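Local coordinates for ABC transporter, solute-binding protein (Staphylococcus aureus, PDB 6LKJ) that binds hexose 6-phosphates, here galactose 6-phosphate, probably as the extracellular solute-binding component of an ABC transporter, at residues 35-40 with 61-66; 98-103 with 210-215; 132-137 with 164-169; 139-144 with 284-289. All coordinates share one frame; numbering follows the deposited sequence.

Contact 1: residues 35-40 with 61-66; sequences STQVLL and SETIDH. With BGP (6-O-phosphono-beta-D-galactopyranose), chain B.
Gln37 and Thr63 have CA atoms 8.1 Å apart, and those of Leu40 and Ile64 are 7.5 Å apart, so the first turn of helix 36-44 faces the chain leaving helix 60-63 at a spacing that side chains bridge. The main bridge is the amide of Gln37. Folded about the CB-CG bond (chi2 -56°), its chain turns the amide toward Thr63, and NE2 donates to Thr63 O over 3.1 Å with an N-H...O angle of 158°. The carbonyl oxygen lies near the amide plane, while the donor stands somewhat tilted from the carbonyl plane. NE2 also donates to a water 2.9 Å away, which passes a hydrogen on to Thr63 OG1; that hydroxyl is bonded in addition to Val59 O. Two acceptors thus fix the rotation of the amide. Its OE1 lies toward Asp65, with the amide and carboxylate planes turned 40° against each other, and His286 packs on both residues. Beside this polar bridge, the CD1 branch of Leu40 rests on Thr63 O at 3.7 Å and CD2 reaches CG1 of Ile64 loosely, with Phe70 touching both side chains. At the head of the same helix, Thr36 grips one phosphate oxygen of the ligand, O2P, through both its backbone N at 3.0 Å and its OG1 at 2.7 Å. Because the phosphate is held at a helix N-terminus by a peptide N-H and a hydroxyl, the helix dipole would be expected to favour its negative charge, while Gln37, the next residue, ties that turn to residues 61-66.

Contact 2: residues 98-103 with 210-215; sequences MPTVIV and GTMLNV. With BGP (6-O-phosphono-beta-D-galactopyranose), chain B.
Met98 and Asn214 form an antiparallel hydrogen-bonded pair: Met98 N donates to Asn214 O at 2.8 Å, and Asn214 N returns a bond to Met98 O at 2.9 Å. One step on, Pro99 and Leu213 make a non-hydrogen-bonded pair, which suits a residue that has no N-H to give. Thr100 N then donates to Met212 O at 3.0 Å. The same carbonyl receives a second, side-chain bond from Thr100 OG1 at 2.9 Å, from a donor tilted from the carbonyl plane. With OG1 set between the backbone N and the carbonyl carbon (chi1 59°), the hydroxyl projects toward residue 212; it also accepts from a water that takes the N-H of Met212.

Strand 93-105 and strand 213-221 run at 143° to each other in the short segments. The first goes on to pair with strand 184-188 and the second with strand 54-56, a topology consistent with the hinge strands that join the two lobes of a periplasmic binding protein.

The apolar pair is Pro99 with Leu213: the proline ring runs alongside the leucine side chain, with CG of Pro99 3.9 Å from CD1 of Leu213. Separately, the Thr100 methyl CG2 packs on the Asn214 amide, 3.4 Å from Asn214 ND2, meeting it roughly perpendicularly.

Toward the ligand, Asn214 ND2 donates to sugar O2 at 3.0 Å, almost straight at 171°, and the CG of Met98 packs against the same oxygen, while Gln142 NE2 bonds Asn214 OD1 and so orients the amide.

Contact 3: residues 132-137 with 164-169; sequences SNPNTT and AMQLSK. With BGP (6-O-phosphono-beta-D-galactopyranose), chain B.
Asn133 N donates to Leu167 O at 2.9 Å, the one backbone hydrogen bond between the two segments, with the N-H...O angle bent to 134°. Leu167 O also takes a C-H...O contact from Ser132 CA at 3.3 Å, where Ser132 and Leu167 pair as a parallel bridge. Alongside, Gln166 stretches out in extended form across Asn133 and Pro134, its CG 3.8 Å from Asn133 CA, and the two amide planes are 31° apart. Nearer the ligand, the CG2 branch of Thr137 meets Ser168 O at 3.8 Å.

The second shell holds Asn133 in place. With CG anti to the backbone N (chi1 -168°), OD1 turns forward to accept from Asn135 N at 2.9 Å, from above the carboxamide plane, closing an Asx turn. The backbone O of Asn133 is gripped by three donors: Thr137 OG1 at 2.6 Å and, in addition, the backbone N atoms of Thr136 and Thr137. Thr137 OG1 then accepts from Gly140 N, capping the helix that begins at residue 138. The phosphate lies at this cap, with Thr137 CA 3.2 Å from its O2P. Further out, Ser132 OG is bonded to Thr170 OG1, a ligand-binding residue, and Lys169 NZ to Ser35 OG.

Strands 129-132 and 165-167 are joined through helices 138-151 and 154-163, a beta-alpha-beta crossover whose first strand leads into the phosphate-binding turn. Leu167 packs against helix 170-178, and Pro134 rests on Met144 of helix 138-151.

Contact 4: residues 139-144 with 284-289; sequences TGYQHM and IPHHKF. With BGP (6-O-phosphono-beta-D-galactopyranose), chain B.
Tyr141 reaches from helix 138-151 to His286 and Phe289, forming an aromatic cluster. Its first torsion, CG anti to the backbone N (chi1 169°), sends the ring toward helix 286-292. CB lies against Pro134 O of the preceding turn. From CG outward, one ring face is approached by the edge of His286: ND1 lies over the rim of the ring, 3.4 Å from both CE1 and CZ and farther from CG. The planes meet at 73° with centroids 4.5 Å apart, an edge-to-face pair. CE1 also touches CD2 of Phe289 at 3.6 Å, whereas CE2 packs on Thr63. At the tip, OH lies 3.4 Å from His286 CA and is hydrogen-bonded to a water at 2.7 Å, which donates to Ile284 O. One turn on, Met144 O sits at the edge of the Phe289 ring, 3.4 Å from CZ.

Thr139 donates from its backbone N and from OG1 to the phosphate oxygen O1P, and OG1 in turn accepts from the sugar O1. Helix 138-151 thus touches the ligand at its N-terminal end, while Tyr141 and Met144 meet helix 286-292; Met144 also reaches helix 154-163, and His143 packs on strand 184-188.

All four contacts reach the sugar phosphate. Contact 1 closes before the others open; contact 3 falls between the segments of contact 2, and contact 4 crosses both. Centres are 11 Å apart for contacts 1 and 4 and 18 Å for 1 and 2. Contact 3 holds the turn that leads into helix 138-151 and contact 4 its first turns, whereas contacts 2 and 3 reach the same sheet. A probable hydrogen bond, Gln37 N to Thr136 O at 3.0 Å, joins contacts 1 and 3. The N-terminal ends of helices 36-44 and 138-151 both meet the phosphate, with the hinge-like strands of contact 2 at the sugar end, consistent with a ligand held in the cleft of a two-lobed protein.

Contact 1: residues 35-40 with 61-66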
# COMPACT_ATOMS: atom_id res chain seq x y z
N SER A 35 -2.45 -10.80 -1.02
CA SER A 35 -3.10 -9.58 -1.48
C SER A 35 -4.07 -9.08 -0.41
O SER A 35 -4.63 -9.87 0.36
CB SER A 35 -3.83 -9.81 -2.80
OG SER A 35 -2.95 -10.32 -3.79
N THR A 36 -4.26 -7.76 -0.37
CA THR A 36 -5.04 -7.15 0.70
C THR A 36 -6.43 -7.77 0.81
O THR A 36 -6.82 -8.29 1.86
CB THR A 36 -5.15 -5.64 0.48
OG1 THR A 36 -3.85 -5.05 0.47
CG2 THR A 36 -5.98 -5.00 1.59
N GLN A 37 -7.20 -7.72 -0.28
CA GLN A 37 -8.57 -8.22 -0.24
C GLN A 37 -8.64 -9.73 -0.12
O GLN A 37 -9.64 -10.26 0.37
CB GLN A 37 -9.35 -7.74 -1.47
CG GLN A 37 -9.58 -6.24 -1.50
CD GLN A 37 -10.28 -5.73 -0.25
OE1 GLN A 37 -11.28 -6.31 0.19
NE2 GLN A 37 -9.77 -4.66 0.33
N VAL A 38 -7.60 -10.44 -0.57
CA VAL A 38 -7.56 -11.89 -0.38
C VAL A 38 -7.41 -12.23 1.10
O VAL A 38 -8.10 -13.11 1.62
CB VAL A 38 -6.44 -12.51 -1.22
CG1 VAL A 38 -6.28 -13.99 -0.89
CG2 VAL A 38 -6.71 -12.32 -2.71
N LEU A 39 -6.51 -11.53 1.79
CA LEU A 39 -6.36 -11.72 3.22
C LEU A 39 -7.65 -11.39 3.96
O LEU A 39 -8.05 -12.11 4.88
CB LEU A 39 -5.22 -10.85 3.76
CG LEU A 39 -3.79 -11.18 3.30
CD1 LEU A 39 -2.85 -10.05 3.68
CD2 LEU A 39 -3.32 -12.50 3.89
N LEU A 40 -8.33 -10.31 3.55
CA LEU A 40 -9.57 -9.92 4.21
C LEU A 40 -10.67 -10.94 3.96
O LEU A 40 -11.49 -11.22 4.85
CB LEU A 40 -9.99 -8.53 3.74
CG LEU A 40 -9.14 -7.37 4.25
CD1 LEU A 40 -9.40 -6.11 3.43
CD2 LEU A 40 -9.39 -7.11 5.72
N SER A 61 -8.78 1.77 6.21
CA SER A 61 -9.84 2.70 6.58
C SER A 61 -10.89 2.86 5.50
O SER A 61 -11.97 3.41 5.78
CB SER A 61 -9.24 4.07 6.92
OG SER A 61 -8.85 4.76 5.74
N GLU A 62 -10.63 2.39 4.28
CA GLU A 62 -11.54 2.57 3.17
C GLU A 62 -11.95 1.28 2.47
O GLU A 62 -12.90 1.30 1.68
CB GLU A 62 -10.93 3.52 2.12
CG GLU A 62 -10.77 4.95 2.61
CD GLU A 62 -9.82 5.76 1.75
OE1 GLU A 62 -9.10 5.16 0.92
OE2 GLU A 62 -9.80 7.00 1.90
N THR A 63 -11.27 0.15 2.72
CA THR A 63 -11.53 -1.06 1.96
C THR A 63 -11.82 -2.27 2.84
O THR A 63 -11.68 -3.41 2.39
CB THR A 63 -10.35 -1.39 1.03
OG1 THR A 63 -9.15 -1.55 1.79
CG2 THR A 63 -10.16 -0.28 0.00
N ILE A 64 -12.23 -2.06 4.09
CA ILE A 64 -12.68 -3.16 4.94
C ILE A 64 -14.17 -3.36 4.67
O ILE A 64 -15.00 -2.53 5.07
CB ILE A 64 -12.40 -2.90 6.42
CG1 ILE A 64 -10.91 -3.08 6.72
CG2 ILE A 64 -13.22 -3.84 7.30
CD1 ILE A 64 -10.52 -2.75 8.14
N ASP A 65 -14.51 -4.44 3.97
CA ASP A 65 -15.90 -4.69 3.60
C ASP A 65 -16.71 -5.28 4.75
O ASP A 65 -17.93 -5.11 4.77
CB ASP A 65 -15.97 -5.62 2.39
CG ASP A 65 -15.41 -5.00 1.14
OD1 ASP A 65 -15.01 -5.75 0.23
OD2 ASP A 65 -15.36 -3.75 1.05
N HIS A 66 -16.06 -5.96 5.69
CA HIS A 66 -16.74 -6.63 6.80
C HIS A 66 -16.20 -6.07 8.11
O HIS A 66 -15.29 -6.66 8.73
CB HIS A 66 -16.55 -8.15 6.72
CG HIS A 66 -16.79 -8.71 5.35
ND1 HIS A 66 -18.04 -8.74 4.77
CD2 HIS A 66 -15.94 -9.26 4.46
CE1 HIS A 66 -17.95 -9.28 3.57
NE2 HIS A 66 -16.68 -9.61 3.36
C1 BGP B . 0.36 -0.73 -1.29
C2 BGP B . -0.10 -0.41 0.12
C3 BGP B . 0.56 -1.31 1.11
C4 BGP B . 0.34 -2.75 0.77
C5 BGP B . 0.80 -3.06 -0.65
C6 BGP B . 0.53 -4.49 -0.99
O1 BGP B . -0.30 0.04 -2.18
O2 BGP B . 0.21 0.97 0.43
O3 BGP B . 0.02 -1.05 2.42
O4 BGP B . -1.06 -3.03 0.89
O5 BGP B . 0.12 -2.18 -1.62
O6 BGP B . -0.83 -4.72 -0.99
P BGP B . -1.53 -5.37 -2.33
O1P BGP B . -1.44 -4.40 -3.48
O2P BGP B . -2.97 -5.67 -2.03
O3P BGP B . -0.82 -6.65 -2.70
O HOH W 1 -7.68 -2.90 -0.60

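Contact 2: residues 98-103 with 210-215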
# COMPACT_ATOMS: atom_id res chain seq x y z
N MET A 98 1.94 5.75 1.97
CA MET A 98 2.55 5.00 0.88
C MET A 98 2.10 5.55 -0.46
O MET A 98 0.97 5.27 -0.90
CB MET A 98 2.22 3.52 0.98
CG MET A 98 3.00 2.66 0.00
SD MET A 98 4.71 2.48 0.53
CE MET A 98 4.50 1.38 1.93
N PRO A 99 2.94 6.32 -1.15
CA PRO A 99 2.58 6.77 -2.50
C PRO A 99 2.55 5.60 -3.47
O PRO A 99 3.45 4.76 -3.47
CB PRO A 99 3.69 7.77 -2.86
CG PRO A 99 4.34 8.12 -1.55
CD PRO A 99 4.21 6.91 -0.69
N THR A 100 1.49 5.53 -4.27
CA THR A 100 1.48 4.64 -5.42
C THR A 100 2.29 5.29 -6.54
O THR A 100 2.31 6.51 -6.68
CB THR A 100 0.06 4.36 -5.89
OG1 THR A 100 -0.59 5.59 -6.23
CG2 THR A 100 -0.74 3.66 -4.80
N VAL A 101 2.99 4.46 -7.31
CA VAL A 101 3.96 4.95 -8.28
C VAL A 101 3.86 4.18 -9.59
O VAL A 101 3.30 3.08 -9.65
CB VAL A 101 5.41 4.87 -7.75
CG1 VAL A 101 5.59 5.75 -6.52
CG2 VAL A 101 5.78 3.43 -7.46
N ILE A 102 4.41 4.77 -10.64
CA ILE A 102 4.73 4.08 -11.87
C ILE A 102 6.21 3.70 -11.81
O ILE A 102 7.05 4.53 -11.45
CB ILE A 102 4.45 4.96 -13.10
CG1 ILE A 102 2.96 5.27 -13.22
CG2 ILE A 102 4.97 4.29 -14.38
CD1 ILE A 102 2.65 6.36 -14.23
N VAL A 103 6.52 2.44 -12.12
CA VAL A 103 7.89 1.97 -12.20
C VAL A 103 8.24 1.75 -13.66
O VAL A 103 7.44 1.17 -14.41
CB VAL A 103 8.11 0.70 -11.36
CG1 VAL A 103 7.94 1.01 -9.90
CG2 VAL A 103 7.15 -0.41 -11.78
N GLY A 210 -1.54 13.31 -11.18
CA GLY A 210 -2.05 13.12 -9.84
C GLY A 210 -1.66 11.78 -9.26
O GLY A 210 -2.03 10.73 -9.79
N THR A 211 -0.92 11.81 -8.15
CA THR A 211 -0.42 10.60 -7.50
C THR A 211 -1.31 10.26 -6.32
O THR A 211 -1.52 11.10 -5.43
CB THR A 211 1.02 10.80 -7.04
OG1 THR A 211 1.86 11.10 -8.17
CG2 THR A 211 1.54 9.55 -6.34
N MET A 212 -1.84 9.04 -6.30
CA MET A 212 -2.64 8.59 -5.17
C MET A 212 -1.75 8.28 -3.98
O MET A 212 -0.74 7.58 -4.11
CB MET A 212 -3.46 7.36 -5.55
CG MET A 212 -4.22 6.74 -4.39
SD MET A 212 -5.63 7.75 -3.89
CE MET A 212 -6.54 7.81 -5.44
N LEU A 213 -2.11 8.79 -2.81
CA LEU A 213 -1.38 8.55 -1.57
C LEU A 213 -2.17 7.59 -0.70
O LEU A 213 -3.28 7.92 -0.27
CB LEU A 213 -1.11 9.86 -0.82
CG LEU A 213 -0.33 9.70 0.49
CD1 LEU A 213 1.06 9.15 0.22
CD2 LEU A 213 -0.25 11.03 1.23
N ASN A 214 -1.61 6.41 -0.46
CA ASN A 214 -2.25 5.43 0.41
C ASN A 214 -1.98 5.78 1.87
O ASN A 214 -0.84 6.05 2.26
CB ASN A 214 -1.73 4.02 0.12
CG ASN A 214 -2.04 3.56 -1.28
OD1 ASN A 214 -2.81 4.18 -2.00
ND2 ASN A 214 -1.44 2.44 -1.67
N VAL A 215 -3.04 5.76 2.68
CA VAL A 215 -2.91 5.83 4.13
C VAL A 215 -3.06 4.40 4.63
O VAL A 215 -4.18 3.91 4.81
CB VAL A 215 -3.95 6.77 4.75
CG1 VAL A 215 -3.72 6.88 6.26
CG2 VAL A 215 -3.87 8.15 4.11
C1 BGP B . 0.36 -0.73 -1.29
C2 BGP B . -0.10 -0.41 0.12
C3 BGP B . 0.56 -1.31 1.11
C4 BGP B . 0.34 -2.75 0.77
C5 BGP B . 0.80 -3.06 -0.65
C6 BGP B . 0.53 -4.49 -0.99
O1 BGP B . -0.30 0.04 -2.18
O2 BGP B . 0.21 0.97 0.43
O3 BGP B . 0.02 -1.05 2.42
O4 BGP B . -1.06 -3.03 0.89
O5 BGP B . 0.12 -2.18 -1.62
O6 BGP B . -0.83 -4.72 -0.99
P BGP B . -1.53 -5.37 -2.33
O1P BGP B . -1.44 -4.40 -3.48
O2P BGP B . -2.97 -5.67 -2.03
O3P BGP B . -0.82 -6.65 -2.70
O HOH W 2 -0.76 7.25 -8.51

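Contact 3: residues 132-137 with 164-169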
# COMPACT_ATOMS: atom_id res chain seq x y z
N SER A 132 -1.68 -4.70 -11.29
CA SER A 132 -2.23 -5.79 -10.51
C SER A 132 -3.75 -5.68 -10.40
O SER A 132 -4.34 -4.61 -10.54
CB SER A 132 -1.61 -5.84 -9.11
OG SER A 132 -1.83 -4.64 -8.40
N ASN A 133 -4.38 -6.84 -10.16
CA ASN A 133 -5.83 -7.01 -10.09
C ASN A 133 -6.47 -6.00 -9.14
O ASN A 133 -6.27 -6.07 -7.92
CB ASN A 133 -6.17 -8.43 -9.65
CG ASN A 133 -7.64 -8.78 -9.83
OD1 ASN A 133 -8.49 -7.91 -10.00
ND2 ASN A 133 -7.94 -10.07 -9.81
N PRO A 134 -7.26 -5.05 -9.66
CA PRO A 134 -7.93 -4.08 -8.78
C PRO A 134 -9.01 -4.69 -7.90
O PRO A 134 -9.43 -4.04 -6.94
CB PRO A 134 -8.53 -3.07 -9.76
CG PRO A 134 -8.71 -3.84 -11.03
CD PRO A 134 -7.57 -4.82 -11.08
N ASN A 135 -9.46 -5.91 -8.20
CA ASN A 135 -10.47 -6.56 -7.38
C ASN A 135 -9.88 -7.16 -6.11
O ASN A 135 -10.59 -7.31 -5.11
CB ASN A 135 -11.20 -7.65 -8.17
CG ASN A 135 -11.90 -7.10 -9.40
OD1 ASN A 135 -12.76 -6.23 -9.30
ND2 ASN A 135 -11.55 -7.63 -10.57
N THR A 136 -8.60 -7.53 -6.13
CA THR A 136 -7.98 -8.24 -5.02
C THR A 136 -6.89 -7.47 -4.31
O THR A 136 -6.56 -7.81 -3.17
CB THR A 136 -7.40 -9.57 -5.51
OG1 THR A 136 -6.45 -9.32 -6.56
CG2 THR A 136 -8.50 -10.49 -6.03
N THR A 137 -6.31 -6.45 -4.94
CA THR A 137 -5.14 -5.77 -4.40
C THR A 137 -5.46 -4.33 -4.01
O THR A 137 -6.36 -3.70 -4.58
CB THR A 137 -3.98 -5.77 -5.40
OG1 THR A 137 -4.33 -4.96 -6.53
CG2 THR A 137 -3.69 -7.19 -5.88
N ALA A 164 -2.84 -2.48 -21.12
CA ALA A 164 -1.91 -3.08 -20.17
C ALA A 164 -2.30 -4.51 -19.87
O ALA A 164 -3.42 -4.95 -20.14
CB ALA A 164 -1.84 -2.27 -18.87
N MET A 165 -1.35 -5.24 -19.29
CA MET A 165 -1.56 -6.62 -18.85
C MET A 165 -1.81 -6.63 -17.35
O MET A 165 -1.02 -6.09 -16.57
CB MET A 165 -0.34 -7.49 -19.18
CG MET A 165 0.16 -7.36 -20.61
SD MET A 165 -1.11 -7.72 -21.84
CE MET A 165 -1.60 -9.36 -21.35
N GLN A 166 -2.92 -7.25 -16.94
CA GLN A 166 -3.26 -7.36 -15.53
C GLN A 166 -2.62 -8.60 -14.93
O GLN A 166 -2.77 -9.70 -15.48
CB GLN A 166 -4.77 -7.39 -15.33
CG GLN A 166 -5.19 -7.41 -13.86
CD GLN A 166 -6.68 -7.56 -13.67
OE1 GLN A 166 -7.15 -8.51 -13.05
NE2 GLN A 166 -7.44 -6.61 -14.20
N LEU A 167 -1.91 -8.43 -13.82
CA LEU A 167 -1.28 -9.53 -13.11
C LEU A 167 -2.02 -9.79 -11.81
O LEU A 167 -2.71 -8.92 -11.27
CB LEU A 167 0.19 -9.22 -12.83
CG LEU A 167 1.01 -8.74 -14.03
CD1 LEU A 167 2.44 -8.41 -13.61
CD2 LEU A 167 1.00 -9.78 -15.14
N SER A 168 -1.88 -11.02 -11.30
CA SER A 168 -2.60 -11.40 -10.09
C SER A 168 -2.03 -10.71 -8.86
O SER A 168 -2.79 -10.25 -8.00
CB SER A 168 -2.55 -12.92 -9.92
OG SER A 168 -3.23 -13.31 -8.74
N LYS A 169 -0.71 -10.61 -8.76
CA LYS A 169 -0.04 -10.13 -7.56
C LYS A 169 0.65 -8.80 -7.82
O LYS A 169 1.27 -8.60 -8.87
CB LYS A 169 0.99 -11.16 -7.07
CG LYS A 169 0.40 -12.53 -6.79
CD LYS A 169 -0.52 -12.50 -5.58
CE LYS A 169 0.26 -12.22 -4.31
NZ LYS A 169 -0.58 -12.42 -3.09
C1 BGP B . 0.36 -0.73 -1.29
C2 BGP B . -0.10 -0.41 0.12
C3 BGP B . 0.56 -1.31 1.11
C4 BGP B . 0.34 -2.75 0.77
C5 BGP B . 0.80 -3.06 -0.65
C6 BGP B . 0.53 -4.49 -0.99
O1 BGP B . -0.30 0.04 -2.18
O2 BGP B . 0.21 0.97 0.43
O3 BGP B . 0.02 -1.05 2.42
O4 BGP B . -1.06 -3.03 0.89
O5 BGP B . 0.12 -2.18 -1.62
O6 BGP B . -0.83 -4.72 -0.99
P BGP B . -1.53 -5.37 -2.33
O1P BGP B . -1.44 -4.40 -3.48
O2P BGP B . -2.97 -5.67 -2.03
O3P BGP B . -0.82 -6.65 -2.70

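Contact 4: residues 139-144 with 284-289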
# COMPACT_ATOMS: atom_id res chain seq x y z
N THR A 139 -3.01 -2.00 -4.35
CA THR A 139 -2.27 -1.20 -5.32
C THR A 139 -3.05 -1.05 -6.62
O THR A 139 -3.18 0.06 -7.15
CB THR A 139 -0.90 -1.84 -5.58
OG1 THR A 139 -0.24 -2.05 -4.33
CG2 THR A 139 -0.05 -0.93 -6.46
N GLY A 140 -3.57 -2.16 -7.16
CA GLY A 140 -4.35 -2.07 -8.38
C GLY A 140 -5.61 -1.24 -8.21
O GLY A 140 -5.97 -0.46 -9.09
N TYR A 141 -6.29 -1.40 -7.07
CA TYR A 141 -7.50 -0.63 -6.82
C TYR A 141 -7.20 0.86 -6.70
O TYR A 141 -7.93 1.69 -7.25
CB TYR A 141 -8.19 -1.14 -5.55
CG TYR A 141 -9.32 -0.26 -5.05
CD1 TYR A 141 -10.55 -0.25 -5.69
CD2 TYR A 141 -9.15 0.54 -3.93
CE1 TYR A 141 -11.58 0.55 -5.23
CE2 TYR A 141 -10.18 1.35 -3.46
CZ TYR A 141 -11.39 1.35 -4.12
OH TYR A 141 -12.42 2.14 -3.66
N GLN A 142 -6.13 1.21 -5.99
CA GLN A 142 -5.80 2.62 -5.81
C GLN A 142 -5.33 3.26 -7.11
O GLN A 142 -5.58 4.45 -7.34
CB GLN A 142 -4.74 2.78 -4.72
CG GLN A 142 -5.25 2.53 -3.32
CD GLN A 142 -6.22 3.60 -2.86
OE1 GLN A 142 -7.43 3.50 -3.07
NE2 GLN A 142 -5.69 4.64 -2.23
N HIS A 143 -4.65 2.50 -7.97
CA HIS A 143 -4.23 3.03 -9.26
C HIS A 143 -5.42 3.28 -10.17
O HIS A 143 -5.45 4.28 -10.90
CB HIS A 143 -3.23 2.08 -9.92
CG HIS A 143 -1.80 2.36 -9.56
ND1 HIS A 143 -1.12 3.45 -10.06
CD2 HIS A 143 -0.93 1.69 -8.77
CE1 HIS A 143 0.12 3.44 -9.58
NE2 HIS A 143 0.25 2.38 -8.80
N MET A 144 -6.41 2.38 -10.16
CA MET A 144 -7.60 2.59 -10.96
C MET A 144 -8.40 3.79 -10.47
O MET A 144 -9.01 4.50 -11.28
CB MET A 144 -8.47 1.32 -10.96
CG MET A 144 -7.83 0.12 -11.66
SD MET A 144 -7.23 0.47 -13.32
CE MET A 144 -5.46 0.56 -13.05
N ILE A 284 -16.70 7.26 -3.11
CA ILE A 284 -17.51 6.19 -3.68
C ILE A 284 -17.10 4.88 -3.01
O ILE A 284 -15.90 4.62 -2.86
CB ILE A 284 -17.36 6.12 -5.20
CG1 ILE A 284 -18.05 7.32 -5.86
CG2 ILE A 284 -17.91 4.81 -5.76
CD1 ILE A 284 -17.86 7.40 -7.36
N PRO A 285 -18.05 4.05 -2.57
CA PRO A 285 -17.68 2.82 -1.85
C PRO A 285 -16.80 1.89 -2.68
O PRO A 285 -16.87 1.86 -3.91
CB PRO A 285 -19.03 2.17 -1.54
CG PRO A 285 -19.99 3.31 -1.51
CD PRO A 285 -19.51 4.24 -2.59
N HIS A 286 -15.96 1.13 -1.96
CA HIS A 286 -15.00 0.23 -2.58
C HIS A 286 -15.67 -0.71 -3.58
O HIS A 286 -15.26 -0.80 -4.75
CB HIS A 286 -14.27 -0.56 -1.49
CG HIS A 286 -13.49 -1.74 -1.98
ND1 HIS A 286 -12.35 -1.62 -2.73
CD2 HIS A 286 -13.69 -3.07 -1.81
CE1 HIS A 286 -11.88 -2.82 -3.01
NE2 HIS A 286 -12.68 -3.72 -2.46
N HIS A 287 -16.72 -1.41 -3.14
CA HIS A 287 -17.39 -2.36 -4.03
C HIS A 287 -18.07 -1.65 -5.19
O HIS A 287 -18.08 -2.17 -6.32
CB HIS A 287 -18.41 -3.18 -3.23
CG HIS A 287 -19.45 -2.35 -2.54
ND1 HIS A 287 -19.23 -1.75 -1.32
CD2 HIS A 287 -20.71 -2.02 -2.90
CE1 HIS A 287 -20.31 -1.09 -0.95
NE2 HIS A 287 -21.22 -1.24 -1.89
N LYS A 288 -18.61 -0.45 -4.96
CA LYS A 288 -19.32 0.27 -6.02
C LYS A 288 -18.37 0.74 -7.11
O LYS A 288 -18.71 0.71 -8.30
CB LYS A 288 -20.09 1.45 -5.43
CG LYS A 288 -21.18 1.05 -4.46
CD LYS A 288 -22.41 0.54 -5.20
CE LYS A 288 -23.68 1.07 -4.56
NZ LYS A 288 -23.71 0.82 -3.09
N PHE A 289 -17.17 1.21 -6.73
CA PHE A 289 -16.20 1.63 -7.73
C PHE A 289 -15.77 0.46 -8.60
O PHE A 289 -15.56 0.63 -9.81
CB PHE A 289 -14.99 2.27 -7.05
CG PHE A 289 -13.92 2.72 -8.01
CD1 PHE A 289 -14.01 3.95 -8.64
CD2 PHE A 289 -12.83 1.91 -8.28
CE1 PHE A 289 -13.04 4.36 -9.52
CE2 PHE A 289 -11.85 2.32 -9.16
CZ PHE A 289 -11.95 3.55 -9.78
C1 BGP B . 0.36 -0.73 -1.29
C2 BGP B . -0.10 -0.41 0.12
C3 BGP B . 0.56 -1.31 1.11
C4 BGP B . 0.34 -2.75 0.77
C5 BGP B . 0.80 -3.06 -0.65
C6 BGP B . 0.53 -4.49 -0.99
O1 BGP B . -0.30 0.04 -2.18
O2 BGP B . 0.21 0.97 0.43
O3 BGP B . 0.02 -1.05 2.42
O4 BGP B . -1.06 -3.03 0.89
O5 BGP B . 0.12 -2.18 -1.62
O6 BGP B . -0.83 -4.72 -0.99
P BGP B . -1.53 -5.37 -2.33
O1P BGP B . -1.44 -4.40 -3.48
O2P BGP B . -2.97 -5.67 -2.03
O3P BGP B . -0.82 -6.65 -2.70
O HOH W 3 -13.94 4.15 -4.64